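Long-range contacts in terminase, large subunit (Enterobacteria phage P22, PDB 4DKW), which powers translocation of viral DNA into empty capsids as an ATP-driven motor and, through the nuclease domain described here, cuts the genome to start and end packaging: residues A[153-157]-A[169-173]; A[36-42]-A[60-66]; A[114-119]-A[178-184]; A[28-34]-A[81-86]. All coordinates share one frame. Residues are numbered along the deposited sequence.

Interaction 1: A[153-157]-A[169-173]; sequences EFRLY and NDDVL. With MG (magnesium ion), chain E.
A side-chain carboxylate meeting the start of a neighbouring helix is the striking feature here: E153, from the C-terminal part of helix 148-156, accepts hydrogen bonds from two amides in the first turn of helix 171-181, although D170 at the N-cap position makes no capping bond. The RNase H-like nuclease fold sets the scene, for this second helix opens with D171, a catalytic magnesium ligand. D170 has its side chain in the p rotamer; N169 before it has left-handed backbone angles (45/50°). E153 adopts chi1 m and chi2 t, so that V172 N lies 3.1 Å from E153 OE2 and L173 N 2.9 Å from E153 OE1. The closest CA pair, E153 and N169, is 5.5 Å apart. E153 OE2 also forms a salt bridge with K61, although it lies only 4.0 Å from D171 OD2, a like charge. Beside this polar centre Y157, with chi1 t, lays its ring over L173, chi1 m and chi2 t: L173 CD1 sits 3.6 Å from the ring centroid, 18° off the normal, and D170 CB approaches Y157 CE1 at 3.7 Å. D171 itself turns its CA-to-CB bond away from helix 148-156, and its OD1 binds the magnesium ion at 2.3 Å, in a site completed by D33 and waters.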
# COMPACT_ATOMS: atom_id res chain seq x y z
N GLU A 153 -1.51 10.13 7.27
CA GLU A 153 -0.93 9.05 8.07
C GLU A 153 0.57 9.23 8.28
O GLU A 153 1.09 9.02 9.38
CB GLU A 153 -1.19 7.69 7.41
CG GLU A 153 -2.67 7.35 7.21
CD GLU A 153 -2.88 5.89 6.81
OE1 GLU A 153 -1.86 5.19 6.61
OE2 GLU A 153 -4.04 5.44 6.69
N PHE A 154 1.26 9.62 7.21
CA PHE A 154 2.69 9.90 7.19
C PHE A 154 3.05 10.88 8.31
O PHE A 154 4.06 10.70 9.01
CB PHE A 154 3.04 10.47 5.81
CG PHE A 154 4.48 10.86 5.63
CD1 PHE A 154 5.42 9.93 5.21
CD2 PHE A 154 4.89 12.18 5.82
CE1 PHE A 154 6.73 10.29 5.01
CE2 PHE A 154 6.21 12.55 5.62
CZ PHE A 154 7.13 11.61 5.22
N ARG A 155 2.21 11.90 8.49
CA ARG A 155 2.41 12.93 9.51
C ARG A 155 2.30 12.44 10.96
O ARG A 155 2.96 12.99 11.86
CB ARG A 155 1.41 14.06 9.31
CG ARG A 155 1.71 14.93 8.12
CD ARG A 155 0.83 16.16 8.09
NE ARG A 155 -0.49 15.89 7.53
CZ ARG A 155 -0.82 16.07 6.26
NH1 ARG A 155 0.08 16.54 5.39
NH2 ARG A 155 -2.05 15.83 5.85
N LEU A 156 1.48 11.42 11.16
CA LEU A 156 1.17 10.90 12.49
C LEU A 156 1.93 9.62 12.88
O LEU A 156 1.89 9.21 14.04
CB LEU A 156 -0.33 10.62 12.58
CG LEU A 156 -1.23 11.83 12.38
CD1 LEU A 156 -2.68 11.39 12.43
CD2 LEU A 156 -0.96 12.85 13.47
N TYR A 157 2.57 8.97 11.92
CA TYR A 157 3.23 7.69 12.14
C TYR A 157 4.44 7.85 13.08
O TYR A 157 5.40 8.56 12.76
CB TYR A 157 3.69 7.13 10.80
CG TYR A 157 3.76 5.62 10.72
CD1 TYR A 157 2.81 4.82 11.35
CD2 TYR A 157 4.75 4.99 9.97
CE1 TYR A 157 2.86 3.43 11.24
CE2 TYR A 157 4.81 3.62 9.86
CZ TYR A 157 3.87 2.84 10.49
OH TYR A 157 3.93 1.46 10.36
N ASN A 169 -3.77 4.73 12.52
CA ASN A 169 -3.76 5.60 11.35
C ASN A 169 -2.72 5.15 10.35
O ASN A 169 -1.91 5.96 9.90
CB ASN A 169 -3.46 7.04 11.73
CG ASN A 169 -4.44 7.60 12.72
OD1 ASN A 169 -4.09 7.91 13.86
ND2 ASN A 169 -5.69 7.73 12.30
N ASP A 170 -2.73 3.86 10.02
CA ASP A 170 -1.66 3.29 9.21
C ASP A 170 -2.14 2.32 8.14
O ASP A 170 -1.39 1.46 7.70
CB ASP A 170 -0.62 2.62 10.12
CG ASP A 170 -1.19 1.47 10.92
OD1 ASP A 170 -2.42 1.27 10.89
OD2 ASP A 170 -0.41 0.77 11.60
N ASP A 171 -3.39 2.47 7.72
CA ASP A 171 -3.98 1.60 6.71
C ASP A 171 -3.41 1.81 5.30
O ASP A 171 -3.06 0.84 4.63
CB ASP A 171 -5.50 1.78 6.72
CG ASP A 171 -6.06 1.79 8.13
OD1 ASP A 171 -6.07 0.71 8.79
OD2 ASP A 171 -6.48 2.88 8.59
N VAL A 172 -3.33 3.06 4.85
CA VAL A 172 -2.66 3.41 3.59
C VAL A 172 -1.16 3.06 3.65
O VAL A 172 -0.60 2.55 2.67
CB VAL A 172 -2.86 4.91 3.23
CG1 VAL A 172 -2.00 5.31 2.01
CG2 VAL A 172 -4.34 5.19 2.97
N LEU A 173 -0.53 3.30 4.79
CA LEU A 173 0.88 2.97 4.98
C LEU A 173 1.11 1.47 4.86
O LEU A 173 2.01 1.02 4.15
CB LEU A 173 1.39 3.50 6.33
CG LEU A 173 1.45 5.03 6.44
CD1 LEU A 173 1.78 5.46 7.87
CD2 LEU A 173 2.47 5.62 5.46
MG MG E . -5.56 -1.54 8.99
O HOH W 1 -5.41 -3.53 8.89
O HOH W 2 -6.27 -1.04 10.96

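Interaction 2: A[36-42]-A[60-66]; sequences WNHPQAH and WKKSENT. With SO4 (sulfate ion), chain G.
W36 accepts a hydrogen bond through its O from E64 N at 2.8 Å; its indole (chi1 t) lies over the backbone of E64, whose CA is 3.7 Å from the centroid of the six-membered ring in a CH-pi contact. P39 rests its CG 3.5 Å from S63 OG, which donates to SO4 O3 at 3.0 Å; the sulfate probably comes from the crystallisation liquor. Strands 40-42 and 60-62 belong to a beta hairpin of the RNase H-like sheet, antiparallel at 167°. Q40 and K62 form a hydrogen-bonded pair (Q40 N to K62 O 2.9 Å). Q40 OE1 bonds Y104, while Q40 NE2 donates to a water that accepts from N65 N and donates to K62 O. A41 faces K61 as the non-hydrogen-bonded pair, CA atoms 4.4 Å apart. H42 and W60 pair next, H42 N to W60 O at 2.9 Å. Backbone bonding thus fixes the register; the extended, all-t K61 carries its NZ to a salt bridge with E153, near the metal ligand D171.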
# COMPACT_ATOMS: atom_id res chain seq x y z
N TRP A 36 -13.16 -2.91 8.62
CA TRP A 36 -14.56 -2.49 8.69
C TRP A 36 -14.74 -1.31 9.67
O TRP A 36 -15.10 -0.20 9.25
CB TRP A 36 -15.48 -3.66 9.06
CG TRP A 36 -16.91 -3.23 9.08
CD1 TRP A 36 -17.64 -2.84 10.17
CD2 TRP A 36 -17.78 -3.10 7.94
NE1 TRP A 36 -18.91 -2.49 9.78
CE2 TRP A 36 -19.02 -2.64 8.42
CE3 TRP A 36 -17.62 -3.34 6.57
CZ2 TRP A 36 -20.10 -2.40 7.57
CZ3 TRP A 36 -18.70 -3.11 5.74
CH2 TRP A 36 -19.92 -2.64 6.24
N ASN A 37 -14.50 -1.55 10.95
CA ASN A 37 -14.53 -0.48 11.94
C ASN A 37 -13.37 0.47 11.73
O ASN A 37 -13.52 1.69 11.83
CB ASN A 37 -14.50 -1.05 13.36
CG ASN A 37 -15.74 -1.85 13.70
OD1 ASN A 37 -16.85 -1.51 13.26
ND2 ASN A 37 -15.57 -2.92 14.47
N HIS A 38 -12.19 -0.10 11.48
CA HIS A 38 -11.03 0.65 11.01
C HIS A 38 -11.19 0.88 9.52
O HIS A 38 -11.88 0.11 8.84
CB HIS A 38 -9.74 -0.13 11.28
CG HIS A 38 -9.46 -0.37 12.73
ND1 HIS A 38 -10.00 -1.44 13.42
CD2 HIS A 38 -8.70 0.31 13.62
CE1 HIS A 38 -9.58 -1.40 14.67
NE2 HIS A 38 -8.80 -0.35 14.82
N PRO A 39 -10.57 1.94 8.99
CA PRO A 39 -10.67 2.13 7.54
C PRO A 39 -9.99 0.99 6.78
O PRO A 39 -8.97 0.47 7.23
CB PRO A 39 -9.89 3.43 7.31
CG PRO A 39 -9.96 4.14 8.62
CD PRO A 39 -9.91 3.06 9.67
N GLN A 40 -10.55 0.59 5.65
CA GLN A 40 -9.78 -0.19 4.69
C GLN A 40 -9.04 0.78 3.76
O GLN A 40 -9.40 1.96 3.64
CB GLN A 40 -10.69 -1.12 3.89
CG GLN A 40 -11.66 -0.43 2.95
CD GLN A 40 -12.43 -1.42 2.10
OE1 GLN A 40 -11.87 -2.06 1.21
NE2 GLN A 40 -13.72 -1.57 2.39
N ALA A 41 -7.99 0.28 3.11
CA ALA A 41 -7.30 1.07 2.09
C ALA A 41 -7.01 0.23 0.85
O ALA A 41 -6.62 -0.93 0.95
CB ALA A 41 -6.00 1.66 2.65
N HIS A 42 -7.22 0.82 -0.32
CA HIS A 42 -6.75 0.22 -1.56
C HIS A 42 -5.84 1.23 -2.26
O HIS A 42 -6.25 2.38 -2.48
CB HIS A 42 -7.92 -0.16 -2.47
CG HIS A 42 -7.53 -1.06 -3.60
ND1 HIS A 42 -7.52 -2.43 -3.49
CD2 HIS A 42 -7.10 -0.78 -4.85
CE1 HIS A 42 -7.12 -2.96 -4.63
NE2 HIS A 42 -6.87 -1.98 -5.48
N TRP A 60 -7.25 5.11 -1.86
CA TRP A 60 -8.63 5.17 -1.42
C TRP A 60 -8.71 4.59 -0.01
O TRP A 60 -8.20 3.50 0.25
CB TRP A 60 -9.55 4.41 -2.38
CG TRP A 60 -11.00 4.35 -1.96
CD1 TRP A 60 -11.95 5.32 -2.15
CD2 TRP A 60 -11.68 3.26 -1.31
NE1 TRP A 60 -13.17 4.90 -1.65
CE2 TRP A 60 -13.02 3.64 -1.13
CE3 TRP A 60 -11.26 1.99 -0.86
CZ2 TRP A 60 -13.96 2.80 -0.52
CZ3 TRP A 60 -12.19 1.17 -0.26
CH2 TRP A 60 -13.53 1.58 -0.09
N LYS A 61 -9.32 5.34 0.90
CA LYS A 61 -9.41 4.92 2.30
C LYS A 61 -10.81 5.20 2.83
O LYS A 61 -11.32 6.31 2.69
CB LYS A 61 -8.38 5.70 3.12
CG LYS A 61 -8.40 5.41 4.61
CD LYS A 61 -7.30 6.19 5.32
CE LYS A 61 -7.36 5.96 6.82
NZ LYS A 61 -6.18 6.55 7.49
N LYS A 62 -11.44 4.18 3.42
CA LYS A 62 -12.81 4.33 3.89
C LYS A 62 -13.23 3.29 4.93
O LYS A 62 -12.92 2.11 4.81
CB LYS A 62 -13.79 4.30 2.71
CG LYS A 62 -14.93 5.30 2.86
CD LYS A 62 -15.98 5.13 1.80
CE LYS A 62 -16.99 6.26 1.84
NZ LYS A 62 -17.70 6.35 3.15
N SER A 63 -13.93 3.76 5.96
CA SER A 63 -14.51 2.89 6.99
C SER A 63 -15.85 2.32 6.54
O SER A 63 -16.56 2.92 5.73
CB SER A 63 -14.72 3.65 8.30
OG SER A 63 -13.50 4.09 8.87
N GLU A 64 -16.18 1.15 7.07
CA GLU A 64 -17.51 0.55 6.90
C GLU A 64 -17.96 0.43 5.45
O GLU A 64 -19.10 0.78 5.12
CB GLU A 64 -18.54 1.30 7.75
CG GLU A 64 -18.26 1.22 9.24
CD GLU A 64 -19.17 2.11 10.06
OE1 GLU A 64 -19.93 2.90 9.47
OE2 GLU A 64 -19.12 2.01 11.31
N ASN A 65 -17.06 -0.05 4.60
CA ASN A 65 -17.40 -0.40 3.22
C ASN A 65 -17.14 -1.88 2.96
O ASN A 65 -16.16 -2.45 3.43
CB ASN A 65 -16.62 0.46 2.22
CG ASN A 65 -17.34 1.73 1.84
OD1 ASN A 65 -18.11 2.30 2.63
ND2 ASN A 65 -17.11 2.20 0.61
N THR A 66 -18.04 -2.50 2.20
CA THR A 66 -17.86 -3.89 1.81
C THR A 66 -16.86 -3.96 0.66
O THR A 66 -16.42 -2.93 0.14
CB THR A 66 -19.19 -4.51 1.36
OG1 THR A 66 -19.65 -3.83 0.19
CG2 THR A 66 -20.23 -4.39 2.45
S SO4 G . -12.27 7.69 6.98
O1 SO4 G . -10.84 7.73 7.26
O2 SO4 G . -12.52 8.29 5.67
O3 SO4 G . -12.74 6.31 6.98
O4 SO4 G . -12.99 8.45 8.00
O HOH W 3 -14.33 -0.15 4.79

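Interaction 3: A[114-119]-A[178-184]; sequences DHATFP and YGYMMRR
M181 lies over one face of the F118 ring, its CG 3.9 Å from the ring centroid and 17° off the normal, while its SD, 4.6 Å from the same centroid, adds an oblique Met-aromatic contact. The rotamers m, t, p along the M181 side chain also bring its CE to 3.6 Å from A116 O. The 114-119 segment is an irregular, mostly extended loop between strand 110-111 and helix 125-137; it crosses the C-terminal end of helix 171-181 in this RNase H-like nuclease domain. CA atoms come nearest at F118 with M181 (5.0 Å). A116 points its CB toward 178-184, 3.8 Å from Y178 CB and 3.8 Å from M182 CG. M182 is the first residue to leave helical angles (-97/20°), and its m, m, m side chain places SD 3.4 Å from T117 N as acceptor of a weak hydrogen bond. Beyond it R184, in the short 3-10 segment, has chi1 p and chi2 and chi3 t; its NH1 and NH2 both donate to T117 O, at 3.0 and 3.1 Å, and P119 N lies over the guanidinium face, 3.7 Å from R184 NH1. A116 is further tied to W85 by a backbone hydrogen bond. The loop is thus held by apolar contacts, one weak N-H...S bond and an arginine that fastens to a backbone carbonyl rather than to an opposing charge.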
# COMPACT_ATOMS: atom_id res chain seq x y z
N ASP A 114 -1.21 -15.44 -2.81
CA ASP A 114 -0.64 -15.52 -1.46
C ASP A 114 -0.51 -14.15 -0.77
O ASP A 114 -0.44 -13.11 -1.44
CB ASP A 114 0.72 -16.22 -1.50
CG ASP A 114 0.64 -17.61 -2.13
OD1 ASP A 114 0.10 -18.53 -1.47
OD2 ASP A 114 1.14 -17.78 -3.27
N HIS A 115 -0.49 -14.16 0.56
CA HIS A 115 -0.38 -12.92 1.35
C HIS A 115 0.95 -12.23 1.10
O HIS A 115 1.88 -12.83 0.57
CB HIS A 115 -0.57 -13.20 2.85
CG HIS A 115 0.63 -13.90 3.49
ND1 HIS A 115 1.08 -15.10 3.06
CD2 HIS A 115 1.41 -13.50 4.51
CE1 HIS A 115 2.12 -15.46 3.80
NE2 HIS A 115 2.35 -14.51 4.68
N ALA A 116 1.02 -10.95 1.46
CA ALA A 116 2.18 -10.14 1.11
C ALA A 116 3.41 -10.57 1.88
O ALA A 116 3.42 -10.56 3.11
CB ALA A 116 1.89 -8.66 1.38
N THR A 117 4.44 -10.97 1.14
CA THR A 117 5.74 -11.27 1.72
C THR A 117 6.88 -10.65 0.91
O THR A 117 6.73 -10.38 -0.28
CB THR A 117 5.97 -12.79 1.83
OG1 THR A 117 5.93 -13.39 0.52
CG2 THR A 117 4.91 -13.44 2.70
N PHE A 118 8.02 -10.48 1.56
CA PHE A 118 9.26 -10.20 0.85
C PHE A 118 9.62 -11.48 0.10
O PHE A 118 9.00 -12.52 0.32
CB PHE A 118 10.38 -9.84 1.83
CG PHE A 118 10.22 -8.48 2.44
CD1 PHE A 118 10.60 -7.34 1.75
CD2 PHE A 118 9.70 -8.33 3.72
CE1 PHE A 118 10.46 -6.09 2.31
CE2 PHE A 118 9.56 -7.09 4.28
CZ PHE A 118 9.94 -5.96 3.58
N PRO A 119 10.60 -11.41 -0.78
CA PRO A 119 10.98 -12.58 -1.59
C PRO A 119 11.33 -13.80 -0.74
O PRO A 119 11.07 -14.93 -1.17
CB PRO A 119 12.23 -12.09 -2.35
CG PRO A 119 12.30 -10.59 -2.14
CD PRO A 119 11.08 -10.16 -1.38
N TYR A 178 2.71 -3.26 1.63
CA TYR A 178 2.38 -4.56 0.99
C TYR A 178 2.63 -4.57 -0.51
O TYR A 178 3.12 -5.57 -1.05
CB TYR A 178 0.92 -4.97 1.26
CG TYR A 178 0.58 -5.08 2.72
CD1 TYR A 178 1.53 -5.51 3.65
CD2 TYR A 178 -0.69 -4.74 3.19
CE1 TYR A 178 1.22 -5.60 4.99
CE2 TYR A 178 -1.00 -4.83 4.52
CZ TYR A 178 -0.05 -5.27 5.42
OH TYR A 178 -0.37 -5.36 6.75
N GLY A 179 2.28 -3.48 -1.19
CA GLY A 179 2.50 -3.36 -2.62
C GLY A 179 3.98 -3.37 -2.93
O GLY A 179 4.44 -4.01 -3.87
N TYR A 180 4.74 -2.63 -2.12
CA TYR A 180 6.19 -2.60 -2.25
C TYR A 180 6.82 -3.99 -2.04
O TYR A 180 7.69 -4.42 -2.80
CB TYR A 180 6.79 -1.56 -1.29
CG TYR A 180 8.30 -1.61 -1.23
CD1 TYR A 180 9.06 -1.10 -2.26
CD2 TYR A 180 8.96 -2.18 -0.15
CE1 TYR A 180 10.43 -1.16 -2.24
CE2 TYR A 180 10.35 -2.23 -0.10
CZ TYR A 180 11.07 -1.73 -1.16
OH TYR A 180 12.44 -1.77 -1.16
N MET A 181 6.38 -4.69 -1.00
CA MET A 181 6.92 -6.01 -0.70
C MET A 181 6.70 -6.98 -1.85
O MET A 181 7.56 -7.81 -2.16
CB MET A 181 6.27 -6.57 0.56
CG MET A 181 6.68 -5.84 1.83
SD MET A 181 5.63 -6.27 3.23
CE MET A 181 5.93 -8.02 3.36
N MET A 182 5.54 -6.86 -2.48
CA MET A 182 5.14 -7.78 -3.54
C MET A 182 5.41 -7.24 -4.94
O MET A 182 4.83 -7.73 -5.91
CB MET A 182 3.65 -8.11 -3.40
CG MET A 182 3.33 -8.91 -2.16
SD MET A 182 3.90 -10.63 -2.25
CE MET A 182 2.49 -11.46 -2.97
N ARG A 183 6.30 -6.26 -5.05
CA ARG A 183 6.58 -5.60 -6.32
C ARG A 183 7.04 -6.55 -7.42
O ARG A 183 6.96 -6.21 -8.60
CB ARG A 183 7.58 -4.45 -6.13
CG ARG A 183 8.97 -4.87 -5.70
CD ARG A 183 9.78 -3.65 -5.34
NE ARG A 183 11.15 -3.98 -4.97
CZ ARG A 183 11.52 -4.43 -3.77
NH1 ARG A 183 10.61 -4.64 -2.82
NH2 ARG A 183 12.79 -4.69 -3.52
N ARG A 184 7.50 -7.75 -7.05
CA ARG A 184 7.91 -8.74 -8.06
C ARG A 184 6.71 -9.23 -8.89
O ARG A 184 6.88 -9.83 -9.95
CB ARG A 184 8.64 -9.92 -7.43
CG ARG A 184 7.80 -10.70 -6.39
CD ARG A 184 8.67 -11.63 -5.55
NE ARG A 184 7.90 -12.37 -4.55
CZ ARG A 184 7.53 -11.86 -3.37
NH1 ARG A 184 7.85 -10.61 -3.05
NH2 ARG A 184 6.83 -12.60 -2.51

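Interaction 4: A[28-34]-A[81-86]; sequences VIDAQDF and IPVAWP. With MG (magnesium ion), chain E.
This contact is a parallel strand pairing in the buried centre of the domain, joining strand 27-33 to strand 82-84. The short segments cross at -41°, reflecting the twist of the sheet. Three backbone hydrogen bonds set the register: D30 N to P82 O at 2.9 Å, A84 N to D30 O at 2.9 Å and Q32 N to A84 O at 2.8 Å. The bridged pairs are D30 with V83 and A31 with A84, CA atoms 4.5 and 4.4 Å apart. A31 and A84 share one face, their CB atoms 4.1 Å apart; D30 and V83 lie on the other, with D30 CB 3.8 Å from V83 CG2. At the start, V28 CG1 packs against I81 CG2 at 3.7 Å. Such a central strand carrying a catalytic aspartate at its end is the hallmark of the RNase H-like fold: D33, chi1 t, binds magnesium through OD2 at 2.1 Å, with D171 as the other protein ligand, while its OD1 takes a hydrogen bond from a metal-bound water at 2.6 Å. The polar ends of D30 and Q32 both meet H42 on strand 40-48, the antiparallel neighbour of strand 27-33. Further on, P86 CD comes within 3.1 Å of Q32 O, and F34, chi1 m, brings CE2 to 3.8 Å from P86 CD and CZ to 3.9 Å from W85 CB.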
# COMPACT_ATOMS: atom_id res chain seq x y z
N VAL A 28 3.00 -1.81 -12.53
CA VAL A 28 1.84 -1.40 -11.73
C VAL A 28 1.40 -2.52 -10.80
O VAL A 28 1.29 -3.67 -11.21
CB VAL A 28 0.64 -1.01 -12.64
CG1 VAL A 28 -0.54 -0.54 -11.80
CG2 VAL A 28 1.03 0.06 -13.66
N ILE A 29 1.17 -2.17 -9.53
CA ILE A 29 0.64 -3.13 -8.56
C ILE A 29 -0.29 -2.41 -7.58
O ILE A 29 -0.09 -1.25 -7.25
CB ILE A 29 1.76 -3.91 -7.81
CG1 ILE A 29 1.18 -5.09 -7.03
CG2 ILE A 29 2.58 -2.99 -6.89
CD1 ILE A 29 2.21 -5.92 -6.34
N ASP A 30 -1.34 -3.11 -7.17
CA ASP A 30 -2.28 -2.59 -6.19
C ASP A 30 -2.06 -3.30 -4.87
O ASP A 30 -1.43 -4.36 -4.82
CB ASP A 30 -3.73 -2.83 -6.65
CG ASP A 30 -4.26 -1.71 -7.52
OD1 ASP A 30 -3.46 -1.06 -8.22
OD2 ASP A 30 -5.49 -1.48 -7.50
N ALA A 31 -2.59 -2.72 -3.81
CA ALA A 31 -2.55 -3.38 -2.52
C ALA A 31 -3.76 -3.03 -1.68
O ALA A 31 -4.38 -1.97 -1.86
CB ALA A 31 -1.26 -3.06 -1.79
N GLN A 32 -4.09 -3.92 -0.75
CA GLN A 32 -5.28 -3.79 0.08
C GLN A 32 -4.93 -3.94 1.56
O GLN A 32 -4.14 -4.80 1.93
CB GLN A 32 -6.30 -4.88 -0.31
CG GLN A 32 -7.62 -4.85 0.48
CD GLN A 32 -8.53 -3.69 0.09
OE1 GLN A 32 -8.65 -3.35 -1.09
NE2 GLN A 32 -9.19 -3.09 1.07
N ASP A 33 -5.50 -3.08 2.39
CA ASP A 33 -5.53 -3.32 3.82
C ASP A 33 -6.99 -3.51 4.17
O ASP A 33 -7.83 -2.69 3.81
CB ASP A 33 -4.93 -2.16 4.63
CG ASP A 33 -4.84 -2.48 6.12
OD1 ASP A 33 -4.56 -3.64 6.47
OD2 ASP A 33 -5.07 -1.58 6.95
N PHE A 34 -7.31 -4.61 4.85
CA PHE A 34 -8.70 -4.90 5.17
C PHE A 34 -9.13 -4.10 6.40
O PHE A 34 -8.29 -3.76 7.24
CB PHE A 34 -8.93 -6.40 5.38
CG PHE A 34 -8.54 -7.23 4.20
CD1 PHE A 34 -9.22 -7.12 3.01
CD2 PHE A 34 -7.50 -8.14 4.29
CE1 PHE A 34 -8.87 -7.89 1.92
CE2 PHE A 34 -7.15 -8.92 3.21
CZ PHE A 34 -7.83 -8.79 2.02
N ILE A 81 -5.41 -5.11 -12.18
CA ILE A 81 -4.12 -4.93 -11.50
C ILE A 81 -3.98 -5.92 -10.34
O ILE A 81 -4.88 -6.01 -9.50
CB ILE A 81 -3.99 -3.50 -10.95
CG1 ILE A 81 -4.31 -2.47 -12.04
CG2 ILE A 81 -2.62 -3.29 -10.35
CD1 ILE A 81 -3.52 -2.65 -13.33
N PRO A 82 -2.86 -6.67 -10.28
CA PRO A 82 -2.66 -7.63 -9.18
C PRO A 82 -2.71 -6.91 -7.83
O PRO A 82 -2.20 -5.80 -7.72
CB PRO A 82 -1.26 -8.19 -9.43
CG PRO A 82 -0.94 -7.84 -10.85
CD PRO A 82 -1.68 -6.59 -11.17
N VAL A 83 -3.31 -7.54 -6.83
CA VAL A 83 -3.48 -6.91 -5.52
C VAL A 83 -2.75 -7.66 -4.42
O VAL A 83 -2.99 -8.85 -4.21
CB VAL A 83 -4.96 -6.79 -5.14
CG1 VAL A 83 -5.12 -6.15 -3.77
CG2 VAL A 83 -5.72 -6.01 -6.20
N ALA A 84 -1.86 -6.96 -3.71
CA ALA A 84 -1.19 -7.53 -2.54
C ALA A 84 -2.08 -7.32 -1.32
O ALA A 84 -2.84 -6.35 -1.26
CB ALA A 84 0.19 -6.87 -2.33
N TRP A 85 -2.02 -8.23 -0.35
CA TRP A 85 -2.91 -8.17 0.80
C TRP A 85 -2.30 -8.92 1.99
O TRP A 85 -1.50 -9.83 1.80
CB TRP A 85 -4.27 -8.75 0.44
CG TRP A 85 -4.20 -10.06 -0.24
CD1 TRP A 85 -4.11 -10.28 -1.57
CD2 TRP A 85 -4.22 -11.34 0.39
NE1 TRP A 85 -4.06 -11.64 -1.83
CE2 TRP A 85 -4.13 -12.31 -0.64
CE3 TRP A 85 -4.29 -11.77 1.71
CZ2 TRP A 85 -4.12 -13.68 -0.37
CZ3 TRP A 85 -4.28 -13.12 1.98
CH2 TRP A 85 -4.20 -14.06 0.94
N PRO A 86 -2.68 -8.53 3.22
CA PRO A 86 -2.04 -9.05 4.44
C PRO A 86 -2.70 -10.29 5.02
O PRO A 86 -3.64 -10.83 4.43
CB PRO A 86 -2.28 -7.92 5.43
CG PRO A 86 -3.63 -7.41 5.04
CD PRO A 86 -3.63 -7.44 3.54
MG MG E . -5.56 -1.54 8.99
O HOH W 1 -5.41 -3.53 8.89
O HOH W 2 -6.27 -1.04 10.96

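The four contacts show that bonding style follows the secondary structure joined more than the depth of burial. Interactions 1 and 4 are buried and each supplies one aspartate to the same magnesium ion, D171 from a helix start and D33 from a strand end; their centres are about 17 Å apart, yet the two carboxylates meet at the metal. Interactions 2 and 4 share one sheet through neighbouring strands 40-48 and 27-33, antiparallel pairing in the partly exposed hairpin contrasting with parallel pairing inside. Interactions 1 and 3 use opposite ends of helix 171-181: a glutamate receives amides at its beginning, whereas methionines and an arginine engage an irregular, partly exposed loop at its finish.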